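Side-chain contacts in D-isomer specific 2-hydroxyacid dehydrogenase NAD-binding (Xanthobacter autotrophicus, PDB 4XA8), which binds NADPH and probably acts as an oxidoreductase that interconverts D-2-hydroxy acids and 2-oxo acids: residues S14-G19 with V263-V268; S24-A29 with L33-A38; N70-I75 with R303-E308; V147-L152 with L161-H166; E219-L224 with E241-A246. All coordinates share one frame; numbering follows the deposited sequence.

Interaction 1: S14-G19 with V263-V268; sequences SAVDIG and VEPLPV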
# COMPACT_ATOMS: atom_id res chain seq x y z
N SER A 14 15.36 -4.48 -24.40
CA SER A 14 14.19 -3.88 -23.75
C SER A 14 14.46 -2.42 -23.35
O SER A 14 15.51 -2.13 -22.84
CB SER A 14 13.77 -4.69 -22.54
OG SER A 14 12.72 -4.01 -21.83
N ALA A 15 13.51 -1.52 -23.60
CA ALA A 15 13.63 -0.13 -23.10
C ALA A 15 13.13 0.01 -21.66
O ALA A 15 13.27 1.08 -21.05
CB ALA A 15 12.85 0.81 -24.00
N VAL A 16 12.54 -1.07 -21.11
CA VAL A 16 11.90 -1.01 -19.78
C VAL A 16 12.50 -2.02 -18.78
O VAL A 16 11.95 -2.24 -17.73
CB VAL A 16 10.34 -1.11 -19.88
CG1 VAL A 16 9.78 0.03 -20.70
CG2 VAL A 16 9.90 -2.42 -20.50
N ASP A 17 13.64 -2.62 -19.12
CA ASP A 17 14.30 -3.65 -18.30
C ASP A 17 15.80 -3.42 -18.39
O ASP A 17 16.29 -2.91 -19.38
CB ASP A 17 13.99 -5.07 -18.78
CG ASP A 17 12.50 -5.42 -18.76
OD1 ASP A 17 12.04 -5.95 -17.71
OD2 ASP A 17 11.82 -5.26 -19.81
N ILE A 18 16.53 -3.78 -17.34
CA ILE A 18 17.96 -3.51 -17.27
C ILE A 18 18.74 -4.70 -17.84
O ILE A 18 18.88 -5.76 -17.17
CB ILE A 18 18.44 -3.28 -15.83
CG1 ILE A 18 17.67 -2.10 -15.18
CG2 ILE A 18 19.95 -3.01 -15.83
CD1 ILE A 18 17.56 -2.17 -13.66
N GLY A 19 19.31 -4.50 -19.02
CA GLY A 19 20.07 -5.58 -19.74
C GLY A 19 21.13 -6.27 -18.91
O GLY A 19 21.19 -7.50 -18.85
N VAL A 263 2.82 4.78 -24.57
CA VAL A 263 4.23 4.71 -24.99
C VAL A 263 5.11 4.64 -23.74
O VAL A 263 4.89 5.41 -22.81
CB VAL A 263 4.62 5.94 -25.83
CG1 VAL A 263 6.10 5.90 -26.24
CG2 VAL A 263 3.73 6.01 -27.09
N GLU A 264 6.05 3.70 -23.71
CA GLU A 264 6.92 3.44 -22.55
C GLU A 264 8.39 3.28 -22.94
O GLU A 264 8.71 2.58 -23.92
CB GLU A 264 6.48 2.15 -21.87
CG GLU A 264 5.06 2.18 -21.31
CD GLU A 264 4.64 0.84 -20.73
OE1 GLU A 264 5.43 -0.11 -20.85
OE2 GLU A 264 3.51 0.71 -20.18
N PRO A 265 9.33 3.88 -22.21
CA PRO A 265 9.09 4.77 -21.08
C PRO A 265 8.18 5.95 -21.47
O PRO A 265 8.22 6.44 -22.61
CB PRO A 265 10.46 5.25 -20.72
CG PRO A 265 11.44 4.32 -21.37
CD PRO A 265 10.75 3.64 -22.49
N LEU A 266 7.38 6.40 -20.53
CA LEU A 266 6.46 7.53 -20.75
C LEU A 266 7.18 8.78 -21.21
O LEU A 266 8.08 9.26 -20.54
CB LEU A 266 5.72 7.84 -19.46
CG LEU A 266 4.64 8.93 -19.51
CD1 LEU A 266 3.50 8.55 -20.40
CD2 LEU A 266 4.17 9.31 -18.11
N PRO A 267 6.81 9.33 -22.39
CA PRO A 267 7.62 10.42 -22.88
C PRO A 267 7.67 11.63 -21.93
O PRO A 267 6.72 11.89 -21.18
CB PRO A 267 6.96 10.76 -24.22
CG PRO A 267 6.45 9.44 -24.69
CD PRO A 267 5.88 8.83 -23.42
N VAL A 268 8.77 12.36 -21.99
CA VAL A 268 8.99 13.50 -21.09
C VAL A 268 7.85 14.53 -21.09
O VAL A 268 7.51 15.10 -20.06
CB VAL A 268 10.33 14.24 -21.40
CG1 VAL A 268 11.45 13.23 -21.65
CG2 VAL A 268 10.19 15.23 -22.54
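A15 and P265 make the close part of this contact, with V16 and E264 packed more loosely beside them. A15 CB lies 3.8 Å from P265 CD, and A15 O approaches P265 CG at 3.7 Å; a methyl group can come this near a proline ring without a longer side chain intervening. The peptide bond before P265 is cis, which folds the chain sharply between E264 and the ring. V16 sends only CG1 across, 4.1 Å from E264 CB and equally far from P265 CD, its chi1 of -60° turning that methyl anti to the carbonyl carbon. A15, E264 and P265 stay partly exposed, whereas V16 is buried: W134 of the second subunit packs on both V16 and P265, and its Y136 OH bonds to A15 O. S14 OG accepts from V16 N at 3.0 Å, an ST turn that shapes loop 14-19. No hydrogen bond spans the two segments, and the carboxylate of E264 turns to F261 N instead. The loop after strand 9-13 thus meets a loop of the NAD-binding domain, a junction consistent with the two-domain D-2-hydroxyacid dehydrogenase fold, in which the cofactor cleft lies between the domains.

Interaction 2: S24-A29 with L33-A38; sequences SALQAA and LDVRIA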
# COMPACT_ATOMS: atom_id res chain seq x y z
N SER A 24 23.85 -10.95 -16.20
CA SER A 24 24.46 -11.58 -15.03
C SER A 24 23.76 -12.86 -14.60
O SER A 24 24.40 -13.87 -14.32
CB SER A 24 24.45 -10.62 -13.86
OG SER A 24 25.33 -9.57 -14.15
N ALA A 25 22.44 -12.80 -14.58
CA ALA A 25 21.61 -13.93 -14.20
C ALA A 25 21.71 -15.08 -15.21
O ALA A 25 21.86 -16.26 -14.82
CB ALA A 25 20.14 -13.46 -14.04
N LEU A 26 21.66 -14.75 -16.49
CA LEU A 26 21.78 -15.76 -17.54
C LEU A 26 23.17 -16.43 -17.57
O LEU A 26 23.29 -17.65 -17.63
CB LEU A 26 21.45 -15.12 -18.88
CG LEU A 26 19.96 -14.84 -19.09
CD1 LEU A 26 19.85 -13.85 -20.24
CD2 LEU A 26 19.19 -16.12 -19.39
N GLN A 27 24.22 -15.63 -17.44
CA GLN A 27 25.57 -16.18 -17.38
C GLN A 27 25.90 -16.90 -16.07
O GLN A 27 26.78 -17.72 -16.06
CB GLN A 27 26.60 -15.09 -17.69
CG GLN A 27 26.56 -14.74 -19.17
CD GLN A 27 27.50 -13.61 -19.56
OE1 GLN A 27 28.05 -12.90 -18.71
NE2 GLN A 27 27.67 -13.42 -20.85
N ALA A 28 25.19 -16.59 -14.99
CA ALA A 28 25.28 -17.36 -13.74
C ALA A 28 24.71 -18.75 -13.94
O ALA A 28 25.36 -19.76 -13.61
CB ALA A 28 24.58 -16.64 -12.57
N ALA A 29 23.50 -18.79 -14.48
CA ALA A 29 22.78 -20.00 -14.80
C ALA A 29 23.41 -20.82 -15.95
O ALA A 29 23.25 -22.04 -15.97
CB ALA A 29 21.35 -19.65 -15.16
N LEU A 33 27.63 -18.61 -21.57
CA LEU A 33 26.58 -18.31 -22.56
C LEU A 33 26.93 -16.90 -23.02
O LEU A 33 27.29 -16.08 -22.19
CB LEU A 33 25.18 -18.35 -21.96
CG LEU A 33 24.02 -17.85 -22.86
CD1 LEU A 33 23.82 -18.77 -24.04
CD2 LEU A 33 22.70 -17.72 -22.10
N ASP A 34 26.85 -16.65 -24.32
CA ASP A 34 27.18 -15.35 -24.91
C ASP A 34 25.91 -14.54 -24.95
O ASP A 34 24.95 -14.91 -25.64
CB ASP A 34 27.71 -15.56 -26.33
CG ASP A 34 28.27 -14.28 -26.96
OD1 ASP A 34 28.34 -13.23 -26.28
OD2 ASP A 34 28.66 -14.35 -28.13
N VAL A 35 25.89 -13.45 -24.20
CA VAL A 35 24.72 -12.62 -24.03
C VAL A 35 25.15 -11.27 -24.54
O VAL A 35 26.18 -10.73 -24.10
CB VAL A 35 24.26 -12.47 -22.55
CG1 VAL A 35 22.98 -11.63 -22.47
CG2 VAL A 35 24.01 -13.81 -21.89
N ARG A 36 24.39 -10.74 -25.48
CA ARG A 36 24.69 -9.49 -26.08
C ARG A 36 23.50 -8.57 -25.87
O ARG A 36 22.35 -8.91 -26.20
CB ARG A 36 24.96 -9.69 -27.56
CG ARG A 36 26.01 -10.74 -27.84
CD ARG A 36 26.16 -10.98 -29.33
NE ARG A 36 27.08 -12.07 -29.56
CZ ARG A 36 27.44 -12.51 -30.75
NH1 ARG A 36 26.96 -11.97 -31.87
NH2 ARG A 36 28.31 -13.51 -30.83
N ILE A 37 23.79 -7.41 -25.29
CA ILE A 37 22.73 -6.44 -24.96
C ILE A 37 22.63 -5.47 -26.11
O ILE A 37 23.61 -4.76 -26.42
CB ILE A 37 23.04 -5.70 -23.64
CG1 ILE A 37 23.08 -6.72 -22.50
CG2 ILE A 37 21.97 -4.65 -23.32
CD1 ILE A 37 23.76 -6.20 -21.22
N ALA A 38 21.48 -5.45 -26.77
CA ALA A 38 21.23 -4.49 -27.84
C ALA A 38 20.83 -3.20 -27.19
O ALA A 38 20.09 -3.20 -26.20
CB ALA A 38 20.10 -4.96 -28.75
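Q27 of helix 19-29 and L33, just ahead of strand 34-37, bring the two backbones to their nearest approach, 5.7 Å between CA atoms. The three-residue link between the segments makes this the second half of the beta-alpha-beta unit formed by strand 9-13, the helix and strand 34-37, the last an outer strand of the parallel sheet. Strand alternation sorts the side chains: L33 and V35 point toward the helix, D34 and R36 away from it. L26 CB sits 4.3 Å from L33 CD2 and 4.2 Å from V35 CG2, so two branched residues share one point on the helix; beyond them, L26 also packs on A294 and I297 of helix 290-306. Q27 starts off to one side, but its extended chain (chi2 177°) carries the amide over to the strand. There NE2 donates to L33 O at 3.0 Å, lying in the carbonyl plane though the bond is bent to 139° at the hydrogen. The aliphatic CG of Q27 rests 3.8 Å from V35 CG2, which suits a residue that must be oily along its stem and polar at its end. On the outer side, R36 grips D34 side-on, NE and NH2 both reaching OD2 from the same face of the carboxylate; the NH2 bond measures 2.8 Å. R36 NH2 has a second acid partner in E51. The chemistry thus divides by side: leucines and valine hold helix to strand, one amide holds the L33 carbonyl just ahead of the strand, and the ion pair lies outside that apolar seam.

Interaction 3: N70-I75 with R303-E308; sequences NLKLVI and RIEAGE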
# COMPACT_ATOMS: atom_id res chain seq x y z
N ASN A 70 19.67 -16.55 -38.28
CA ASN A 70 19.74 -17.89 -37.65
C ASN A 70 19.01 -18.01 -36.29
O ASN A 70 19.20 -18.99 -35.55
CB ASN A 70 21.21 -18.26 -37.49
CG ASN A 70 21.95 -18.28 -38.80
OD1 ASN A 70 21.41 -18.71 -39.81
ND2 ASN A 70 23.20 -17.81 -38.80
N LEU A 71 18.19 -17.01 -35.97
CA LEU A 71 17.31 -17.06 -34.78
C LEU A 71 16.46 -18.35 -34.75
O LEU A 71 15.82 -18.75 -35.76
CB LEU A 71 16.38 -15.85 -34.82
CG LEU A 71 15.78 -15.24 -33.58
CD1 LEU A 71 16.89 -14.91 -32.59
CD2 LEU A 71 15.02 -14.00 -34.04
N LYS A 72 16.49 -19.00 -33.58
CA LYS A 72 15.81 -20.27 -33.34
C LYS A 72 14.71 -20.20 -32.28
O LYS A 72 13.87 -21.12 -32.20
CB LYS A 72 16.86 -21.32 -32.93
CG LYS A 72 17.91 -21.58 -34.04
CD LYS A 72 18.27 -23.06 -34.17
CE LYS A 72 18.95 -23.34 -35.51
NZ LYS A 72 18.64 -24.68 -36.08
N LEU A 73 14.72 -19.12 -31.49
CA LEU A 73 13.92 -18.99 -30.29
C LEU A 73 13.75 -17.51 -29.92
O LEU A 73 14.73 -16.76 -29.87
CB LEU A 73 14.59 -19.76 -29.13
CG LEU A 73 13.92 -19.68 -27.75
CD1 LEU A 73 12.51 -20.25 -27.84
CD2 LEU A 73 14.73 -20.44 -26.69
N VAL A 74 12.50 -17.10 -29.70
CA VAL A 74 12.21 -15.80 -29.10
C VAL A 74 11.57 -15.99 -27.73
O VAL A 74 10.75 -16.90 -27.54
CB VAL A 74 11.26 -14.97 -29.98
CG1 VAL A 74 10.85 -13.68 -29.28
CG2 VAL A 74 11.95 -14.65 -31.28
N ILE A 75 11.98 -15.13 -26.80
CA ILE A 75 11.45 -15.13 -25.45
C ILE A 75 10.95 -13.71 -25.14
O ILE A 75 11.72 -12.76 -25.19
CB ILE A 75 12.50 -15.55 -24.37
CG1 ILE A 75 13.24 -16.84 -24.75
CG2 ILE A 75 11.80 -15.70 -23.03
CD1 ILE A 75 14.61 -16.63 -25.38
N ARG A 303 16.71 -27.11 -24.88
CA ARG A 303 15.68 -27.87 -25.60
C ARG A 303 15.67 -27.58 -27.10
O ARG A 303 15.61 -28.51 -27.91
CB ARG A 303 14.29 -27.64 -25.02
CG ARG A 303 14.10 -28.33 -23.68
CD ARG A 303 12.97 -27.72 -22.86
NE ARG A 303 12.65 -28.52 -21.67
CZ ARG A 303 11.61 -29.35 -21.58
NH1 ARG A 303 11.42 -30.02 -20.45
NH2 ARG A 303 10.77 -29.55 -22.60
N ILE A 304 15.73 -26.30 -27.47
CA ILE A 304 15.72 -25.92 -28.87
C ILE A 304 16.96 -26.52 -29.55
O ILE A 304 16.88 -27.02 -30.67
CB ILE A 304 15.58 -24.37 -29.06
CG1 ILE A 304 15.03 -24.02 -30.44
CG2 ILE A 304 16.89 -23.64 -28.88
CD1 ILE A 304 13.54 -24.20 -30.57
N GLU A 305 18.09 -26.52 -28.85
CA GLU A 305 19.34 -27.08 -29.37
C GLU A 305 19.39 -28.62 -29.40
O GLU A 305 20.24 -29.20 -30.09
CB GLU A 305 20.53 -26.53 -28.58
CG GLU A 305 20.71 -25.02 -28.70
CD GLU A 305 21.15 -24.53 -30.08
OE1 GLU A 305 21.88 -23.52 -30.14
OE2 GLU A 305 20.77 -25.12 -31.12
N ALA A 306 18.49 -29.29 -28.69
CA ALA A 306 18.36 -30.75 -28.77
C ALA A 306 17.10 -31.18 -29.53
O ALA A 306 16.81 -32.36 -29.62
CB ALA A 306 18.37 -31.35 -27.38
N GLY A 307 16.36 -30.22 -30.08
CA GLY A 307 15.16 -30.53 -30.85
C GLY A 307 14.03 -31.05 -29.98
O GLY A 307 13.21 -31.86 -30.42
N GLU A 308 13.99 -30.60 -28.73
CA GLU A 308 12.91 -30.93 -27.83
C GLU A 308 11.91 -29.80 -27.80
O GLU A 308 12.28 -28.64 -28.01
CB GLU A 308 13.44 -31.19 -26.43
CG GLU A 308 14.61 -32.15 -26.41
CD GLU A 308 14.96 -32.60 -25.01
OE1 GLU A 308 14.72 -31.83 -24.06
OE2 GLU A 308 15.50 -33.72 -24.87
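I304, near the end of helix 290-306, lies against K72 and L73 at the start of strand 73-76, where the C-terminal helix returns to pack on the N-terminal, flavodoxin-like parallel sheet. At CB the I304 side chain divides. CG2 goes to L73 and stands 4.4 Å from its CD2, a loose apolar touch. CG1, set anti to the backbone N by a chi1 of -158°, heads for K72 instead: it is 4.1 Å from K72 CB and 3.6 Å from K72 O. The tip, CD1, comes to 3.5 Å from that same carbonyl oxygen, a van der Waals contact of methyl on peptide. Y54 and P94 also touch the isoleucine, whose branched shape can fill the space between several neighbours at once. K72 suits the edge of the patch: its CB packs on I304 CG1, and the longer, flexible chain fits an exposed position. Its amine does not pair with E305 here: K72 NZ and E305 OE2 stand 5.4 Å apart, opposite charges whose attraction is probably modest. E305 OE2 has its salt bridge with R53, on the neighbouring strand 52-57. Just past the contact the helix closes in a Schellman motif. G307 takes the positive phi, which favours glycine, and its N gives a weak bond to I304 O, while E308 N donates to R303 O at 2.8 Å.

Interaction 4: V147-L152 with L161-H166; sequences VGVLGL and LELARH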
# COMPACT_ATOMS: atom_id res chain seq x y z
N VAL A 147 -14.94 -1.06 -4.52
CA VAL A 147 -13.70 -1.22 -5.34
C VAL A 147 -14.09 -2.23 -6.44
O VAL A 147 -14.59 -3.33 -6.14
CB VAL A 147 -12.52 -1.81 -4.53
CG1 VAL A 147 -11.24 -1.93 -5.34
CG2 VAL A 147 -12.26 -1.02 -3.24
N GLY A 148 -13.90 -1.83 -7.68
CA GLY A 148 -14.25 -2.60 -8.85
C GLY A 148 -12.97 -3.08 -9.53
O GLY A 148 -12.12 -2.26 -9.92
N VAL A 149 -12.86 -4.38 -9.75
CA VAL A 149 -11.74 -4.94 -10.55
C VAL A 149 -12.27 -5.29 -11.97
O VAL A 149 -13.16 -6.15 -12.11
CB VAL A 149 -11.20 -6.21 -9.85
CG1 VAL A 149 -10.03 -6.83 -10.62
CG2 VAL A 149 -10.73 -5.89 -8.47
N LEU A 150 -11.77 -4.58 -12.99
CA LEU A 150 -12.15 -4.77 -14.37
C LEU A 150 -11.22 -5.82 -14.98
O LEU A 150 -10.06 -5.54 -15.26
CB LEU A 150 -12.09 -3.41 -15.09
CG LEU A 150 -12.54 -3.34 -16.52
CD1 LEU A 150 -14.06 -3.42 -16.62
CD2 LEU A 150 -12.05 -2.03 -17.13
N GLY A 151 -11.72 -7.04 -15.13
CA GLY A 151 -10.98 -8.18 -15.69
C GLY A 151 -10.81 -9.22 -14.62
O GLY A 151 -10.29 -8.89 -13.56
N LEU A 152 -11.32 -10.45 -14.85
CA LEU A 152 -11.21 -11.50 -13.82
C LEU A 152 -10.61 -12.78 -14.35
O LEU A 152 -11.10 -13.88 -14.05
CB LEU A 152 -12.57 -11.80 -13.18
CG LEU A 152 -13.28 -10.68 -12.43
CD1 LEU A 152 -14.71 -11.14 -12.09
CD2 LEU A 152 -12.54 -10.26 -11.16
N LEU A 161 -10.06 -11.40 -4.98
CA LEU A 161 -10.14 -12.23 -3.76
C LEU A 161 -9.32 -11.63 -2.63
O LEU A 161 -9.77 -11.62 -1.46
CB LEU A 161 -9.64 -13.67 -4.01
CG LEU A 161 -10.56 -14.53 -4.89
CD1 LEU A 161 -9.83 -15.80 -5.35
CD2 LEU A 161 -11.84 -14.82 -4.14
N GLU A 162 -8.12 -11.15 -2.94
CA GLU A 162 -7.26 -10.55 -1.89
C GLU A 162 -7.86 -9.27 -1.33
O GLU A 162 -7.85 -9.03 -0.13
CB GLU A 162 -5.84 -10.25 -2.39
CG GLU A 162 -4.88 -9.80 -1.27
CD GLU A 162 -4.67 -10.82 -0.14
OE1 GLU A 162 -4.72 -12.05 -0.39
OE2 GLU A 162 -4.43 -10.37 1.02
N LEU A 163 -8.39 -8.43 -2.21
CA LEU A 163 -9.11 -7.21 -1.77
C LEU A 163 -10.29 -7.49 -0.85
O LEU A 163 -10.52 -6.77 0.15
CB LEU A 163 -9.55 -6.42 -2.98
CG LEU A 163 -8.49 -5.70 -3.81
CD1 LEU A 163 -9.07 -5.18 -5.11
CD2 LEU A 163 -7.86 -4.56 -3.03
N ALA A 164 -11.03 -8.55 -1.12
CA ALA A 164 -12.15 -8.89 -0.29
C ALA A 164 -11.74 -9.27 1.11
O ALA A 164 -12.50 -8.97 2.03
CB ALA A 164 -12.99 -9.98 -0.94
N ARG A 165 -10.52 -9.79 1.31
CA ARG A 165 -10.03 -10.07 2.66
C ARG A 165 -9.86 -8.84 3.51
O ARG A 165 -9.90 -8.93 4.73
CB ARG A 165 -8.70 -10.81 2.65
CG ARG A 165 -8.74 -12.12 1.90
CD ARG A 165 -7.35 -12.81 1.92
NE ARG A 165 -6.66 -12.61 3.20
CZ ARG A 165 -6.64 -13.47 4.22
NH1 ARG A 165 -7.28 -14.64 4.15
NH2 ARG A 165 -5.98 -13.18 5.33
N HIS A 166 -9.63 -7.69 2.87
CA HIS A 166 -9.50 -6.43 3.56
C HIS A 166 -10.81 -5.68 3.89
O HIS A 166 -10.78 -4.56 4.44
CB HIS A 166 -8.47 -5.59 2.80
CG HIS A 166 -7.10 -6.14 2.94
ND1 HIS A 166 -6.66 -7.24 2.24
CD2 HIS A 166 -6.12 -5.83 3.81
CE1 HIS A 166 -5.44 -7.56 2.64
NE2 HIS A 166 -5.09 -6.70 3.59
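V147 and V149 meet L163 in the first strand and helix of a Rossmann-type beta-alpha-beta unit, made of strand 146-150, helix 154-165 and strand 169-174. V147 opens the segment with CG1 directed at the helix, 3.9 Å from L163 CD1; the two side chains cross at about a right angle. G148 follows with its backbone engaged on the neighbouring strand, bonded to I201 and V203. At V149 the strand again faces the helix, this time through CG2, which lies 3.8 Å from the same L163 CD1. With chi1 at -179°, V149 holds that methyl anti to the carbonyl carbon, while one leucine tip serves both valines. Beta-branched residues fit the strand, and the longer leucine spans the gap from the helix, joined there by V115 of helix 103-119. L150 turns to the other side of the sheet, against L192 and F195. G151 then combines a positive phi with an extended psi, a pairing at which a CB would be jammed against the preceding carbonyl oxygen, and it fits the first glycine of a GxGxxG fingerprint. L152 ends the segment as one of the NADPH-binding residues; the side chain of V149 lies about 4 Å from G156, another of them. The outer face of the helix meets the second subunit, where E162 OE1 and R165 NH2 form reciprocal salt bridges with R165 and E162 of that chain. At the helix end the H166 imidazole turns back, and ND1, with the acceptor in its ring plane, donates to E162 O at 3.2 Å and 166°.

Interaction 5: E219-L224 with E241-A246; sequences ERLAHL and EAALIA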
# COMPACT_ATOMS: atom_id res chain seq x y z
N GLU A 219 -16.54 7.29 -23.36
CA GLU A 219 -17.89 6.87 -22.96
C GLU A 219 -17.90 6.03 -21.66
O GLU A 219 -18.74 6.26 -20.78
CB GLU A 219 -18.52 6.09 -24.11
CG GLU A 219 -19.96 5.68 -23.87
CD GLU A 219 -20.47 4.82 -25.00
OE1 GLU A 219 -20.36 5.28 -26.15
OE2 GLU A 219 -20.93 3.69 -24.76
N ARG A 220 -16.97 5.08 -21.55
CA ARG A 220 -16.89 4.21 -20.36
C ARG A 220 -16.36 4.93 -19.13
O ARG A 220 -16.83 4.69 -18.01
CB ARG A 220 -16.00 3.00 -20.62
CG ARG A 220 -16.77 1.79 -21.15
CD ARG A 220 -17.24 2.02 -22.54
NE ARG A 220 -17.92 0.88 -23.15
CZ ARG A 220 -17.39 0.08 -24.08
NH1 ARG A 220 -16.15 0.23 -24.51
NH2 ARG A 220 -18.13 -0.88 -24.62
N LEU A 221 -15.34 5.75 -19.32
CA LEU A 221 -14.87 6.59 -18.24
C LEU A 221 -15.99 7.50 -17.63
O LEU A 221 -16.01 7.76 -16.41
CB LEU A 221 -13.70 7.45 -18.69
CG LEU A 221 -12.35 6.76 -19.00
CD1 LEU A 221 -11.40 7.79 -19.62
CD2 LEU A 221 -11.74 6.16 -17.75
N ALA A 222 -16.86 8.02 -18.50
CA ALA A 222 -17.95 8.86 -18.05
C ALA A 222 -18.98 8.10 -17.20
O ALA A 222 -19.71 8.72 -16.44
CB ALA A 222 -18.61 9.53 -19.24
N HIS A 223 -19.01 6.77 -17.27
CA HIS A 223 -19.92 5.96 -16.42
C HIS A 223 -19.47 5.86 -14.98
O HIS A 223 -20.28 5.58 -14.10
CB HIS A 223 -20.00 4.54 -16.94
CG HIS A 223 -20.70 4.41 -18.25
ND1 HIS A 223 -21.88 5.06 -18.53
CD2 HIS A 223 -20.41 3.66 -19.34
CE1 HIS A 223 -22.28 4.74 -19.75
NE2 HIS A 223 -21.40 3.89 -20.26
N LEU A 224 -18.18 6.03 -14.75
CA LEU A 224 -17.67 6.12 -13.39
C LEU A 224 -18.31 7.29 -12.67
O LEU A 224 -18.60 8.29 -13.29
CB LEU A 224 -16.15 6.32 -13.43
CG LEU A 224 -15.33 5.13 -13.92
CD1 LEU A 224 -13.90 5.61 -14.20
CD2 LEU A 224 -15.37 4.02 -12.86
N GLU A 241 -5.72 6.85 -23.51
CA GLU A 241 -4.92 7.72 -22.65
C GLU A 241 -5.40 9.17 -22.78
O GLU A 241 -5.49 9.87 -21.78
CB GLU A 241 -3.43 7.60 -22.99
CG GLU A 241 -2.48 8.23 -21.97
CD GLU A 241 -1.07 7.61 -21.99
OE1 GLU A 241 -0.09 8.33 -22.34
OE2 GLU A 241 -0.94 6.42 -21.61
N ALA A 242 -5.76 9.59 -23.99
CA ALA A 242 -6.24 10.94 -24.22
C ALA A 242 -7.48 11.18 -23.38
O ALA A 242 -7.58 12.19 -22.67
CB ALA A 242 -6.52 11.17 -25.70
N ALA A 243 -8.40 10.24 -23.40
CA ALA A 243 -9.66 10.38 -22.65
C ALA A 243 -9.43 10.38 -21.14
O ALA A 243 -10.10 11.09 -20.40
CB ALA A 243 -10.64 9.27 -23.04
N LEU A 244 -8.49 9.55 -20.69
CA LEU A 244 -8.09 9.53 -19.27
C LEU A 244 -7.55 10.90 -18.81
O LEU A 244 -7.94 11.43 -17.78
CB LEU A 244 -7.05 8.41 -19.03
CG LEU A 244 -6.51 8.35 -17.58
CD1 LEU A 244 -7.59 8.02 -16.57
CD2 LEU A 244 -5.38 7.32 -17.45
N ILE A 245 -6.67 11.48 -19.58
CA ILE A 245 -6.13 12.78 -19.23
C ILE A 245 -7.22 13.81 -19.16
O ILE A 245 -7.23 14.63 -18.25
CB ILE A 245 -5.02 13.20 -20.21
CG1 ILE A 245 -3.76 12.36 -19.91
CG2 ILE A 245 -4.69 14.68 -20.08
CD1 ILE A 245 -2.83 12.26 -21.09
N ALA A 246 -8.17 13.73 -20.10
CA ALA A 246 -9.29 14.66 -20.12
C ALA A 246 -10.16 14.53 -18.87
O ALA A 246 -10.50 15.53 -18.23
CB ALA A 246 -10.13 14.48 -21.39
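L221 reaches across from helix 218-223 to A243 and L244 on helix 241-250, and its CD1 makes every contact between the two segments. The apolar contacts come first: CD1 lies 3.8 Å from A243 CB and 4.4 Å from L244 CB. A chi1 of -69° and a chi2 of 172° extend the leucine toward the other helix. Alongside these are contacts with the backbone, since the same methyl approaches A243 C and L244 N, each at 3.6 Å. The small side chain of A243 permits this, because little stands between the incoming methyl and the peptide. L221 and L244 share further apolar neighbours, F230 of strand 228-232 and I253 of strand 253-258, so both helices are seated on the parallel sheet of the NAD-binding domain. Hydrogen bonds run only within each segment or to outside partners: I245 N donates to E241 O at 3.0 Å and L224 N to L221 O at 3.2 Å, while A243 N bonds to the D240 carboxylate and E241 OE2 accepts from E262 N. Adhesion between the helices is therefore dispersive and depends on shape, while these polar bonds, made within each helix or to flanking residues, add nothing across the interface.

How the interactions relate
Interaction 1 bridges the two halves of the chain, interactions 2 and 3 lying in one and interactions 4 and 5 in the other. Interactions 2 and 3, centres 16 Å apart, belong to the same N-terminal sheet; interactions 4 and 5, 21 Å apart between centres, both lie in the NAD-binding domain. From interaction 1, G19 C touches I37 CD1 of interaction 2 at 3.5 Å, and L266 CD1 meets E241 OE1 of interaction 5 at 4.1 Å. The NADPH site, with no cofactor bound to this chain in the model, includes L152 of interaction 4, and the side chain of D259 of the same site lies about 7 Å from that of E264 in interaction 1. Interactions 1 and 4 both touch the second subunit.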